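Phosphoribosylaminoimidazole carboxylase (Treponema denticola, PDB 5C5D) catalyses the reversible carboxylation of 5-aminoimidazole ribonucleotide (AIR) with CO2 to 4-carboxy-5-aminoimidazole ribonucleotide (CAIR) in de novo purine biosynthesis. Local coordinates at residues 110-115 with 121-126. The protein carries 1 engineered substitution. Residues are numbered along the deposited sequence; the frame is centred on the assembly and turned at random.
Sequences SPALVL and ALLAAR
Strand-to-helix packing at the outermost strand of this chain's parallel sheet rests here on one leucine, L123 of helix 117-129, set against A112 and V114 of that strand and its continuation. A single methyl makes both contacts: L123 CD2 lies 3.7 Å from V114 CG2 and 3.8 Å from A112 CB. A112 and V114, two residues apart, both direct their CB toward the helix, whereas L113 between them points away and packs on I99, S102 and L103 of helix 99-103. L123 has CG anti to the backbone N (chi1 170°) and CD2 roughly anti to CA, which makes CD2 the far end of an extended side chain. On V114 the touching branch is CG2, beside the backbone N. The strand order 2-1-3-4-5, all parallel, is that of a flavodoxin-like three-layer alpha/beta fold: A112 and V114 hydrogen-bond through their backbones to strand 84-86, and I85 of that strand also meets L123. Apolar contact alone joins the two segments, with no hydrogen bond and just 100 Å² buried in total, and the nearest CA atoms, those of V114 and L123, are 8.3 Å apart. L113 makes backbone hydrogen bonds to a second subunit, whose A112 packs against A112 of this chain.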
loop_
_atom_site.group_PDB
_atom_site.type_symbol
_atom_site.label_atom_id
_atom_site.label_comp_id
_atom_site.label_asym_id
_atom_site.label_seq_id
_atom_site.Cartn_x
_atom_site.Cartn_y
_atom_site.Cartn_z
ATOM N N SER D 110 -7.556 13.726 20.798
ATOM C CA SER D 110 -6.341 14.383 20.270
ATOM C C SER D 110 -5.017 13.873 20.831
ATOM O O SER D 110 -4.170 14.668 21.199
ATOM C CB SER D 110 -6.446 15.893 20.532
ATOM O OG SER D 110 -6.471 16.154 21.925
ATOM N N PRO D 111 -4.817 12.538 20.888
ATOM C CA PRO D 111 -3.497 12.094 21.342
ATOM C C PRO D 111 -2.411 12.493 20.358
ATOM O O PRO D 111 -2.645 12.454 19.150
ATOM C CB PRO D 111 -3.655 10.580 21.417
ATOM C CG PRO D 111 -4.752 10.278 20.465
ATOM C CD PRO D 111 -5.679 11.397 20.538
ATOM N N ALA D 112 -1.263 12.909 20.863
ATOM C CA ALA D 112 -0.066 13.161 20.059
ATOM C C ALA D 112 0.554 11.847 19.615
ATOM O O ALA D 112 0.955 11.063 20.460
ATOM C CB ALA D 112 0.927 13.926 20.885
ATOM N N LEU D 113 0.669 11.594 18.313
ATOM C CA LEU D 113 1.304 10.359 17.869
ATOM C C LEU D 113 2.802 10.571 17.632
ATOM O O LEU D 113 3.202 11.535 16.957
ATOM C CB LEU D 113 0.662 9.881 16.585
ATOM C CG LEU D 113 1.213 8.583 15.990
ATOM C CD1 LEU D 113 1.156 7.390 16.959
ATOM C CD2 LEU D 113 0.418 8.317 14.722
ATOM N N VAL D 114 3.611 9.697 18.225
ATOM C CA VAL D 114 5.064 9.682 18.019
ATOM C C VAL D 114 5.508 8.246 17.874
ATOM O O VAL D 114 5.108 7.401 18.678
ATOM C CB VAL D 114 5.794 10.338 19.186
ATOM C CG1 VAL D 114 7.292 10.276 19.019
ATOM C CG2 VAL D 114 5.397 11.789 19.302
ATOM N N LEU D 115 6.338 7.951 16.877
ATOM C CA LEU D 115 6.727 6.563 16.673
ATOM C C LEU D 115 7.808 6.031 17.589
ATOM O O LEU D 115 7.715 4.895 18.066
ATOM C CB LEU D 115 7.203 6.360 15.244
ATOM C CG LEU D 115 6.143 6.449 14.161
ATOM C CD1 LEU D 115 6.756 5.982 12.860
ATOM C CD2 LEU D 115 4.944 5.611 14.518
ATOM N N ALA D 121 9.392 10.248 24.896
ATOM C CA ALA D 121 9.955 10.840 26.118
ATOM C C ALA D 121 10.380 12.282 25.909
ATOM O O ALA D 121 10.117 13.140 26.754
ATOM C CB ALA D 121 11.130 10.025 26.595
ATOM N N LEU D 122 11.025 12.560 24.782
ATOM C CA LEU D 122 11.461 13.921 24.490
ATOM C C LEU D 122 10.286 14.859 24.317
ATOM O O LEU D 122 10.313 15.990 24.835
ATOM C CB LEU D 122 12.342 13.933 23.227
ATOM C CG LEU D 122 12.910 15.281 22.780
ATOM C CD1 LEU D 122 13.810 15.904 23.826
ATOM C CD2 LEU D 122 13.644 15.117 21.449
ATOM N N LEU D 123 9.244 14.396 23.630
ATOM C CA LEU D 123 8.060 15.232 23.470
ATOM C C LEU D 123 7.463 15.516 24.829
ATOM O O LEU D 123 7.065 16.643 25.107
ATOM C CB LEU D 123 7.008 14.572 22.575
ATOM C CG LEU D 123 5.622 15.254 22.541
ATOM C CD1 LEU D 123 5.695 16.646 21.981
ATOM C CD2 LEU D 123 4.650 14.423 21.730
ATOM N N ALA D 124 7.351 14.493 25.667
ATOM C CA ALA D 124 6.791 14.725 27.008
ATOM C C ALA D 124 7.621 15.795 27.734
ATOM O O ALA D 124 7.080 16.732 28.353
ATOM C CB ALA D 124 6.753 13.458 27.807
ATOM N N ALA D 125 8.938 15.648 27.700
ATOM C CA ALA D 125 9.796 16.605 28.381
ATOM C C ALA D 125 9.580 18.000 27.818
ATOM O O ALA D 125 9.526 18.985 28.568
ATOM C CB ALA D 125 11.280 16.170 28.259
ATOM N N ARG D 126 9.443 18.100 26.504
ATOM C CA ARG D 126 9.296 19.421 25.888
ATOM C C ARG D 126 7.931 20.036 26.152
ATOM O O ARG D 126 7.803 21.265 26.166
ATOM C CB ARG D 126 9.615 19.329 24.388
ATOM C CG ARG D 126 11.089 19.009 24.211
ATOM C CD ARG D 126 11.460 18.698 22.776
ATOM N NE ARG D 126 11.482 19.896 21.960
ATOM C CZ ARG D 126 11.684 19.884 20.654
ATOM N NH1 ARG D 126 11.858 18.728 20.028
ATOM N NH2 ARG D 126 11.685 21.020 19.971
#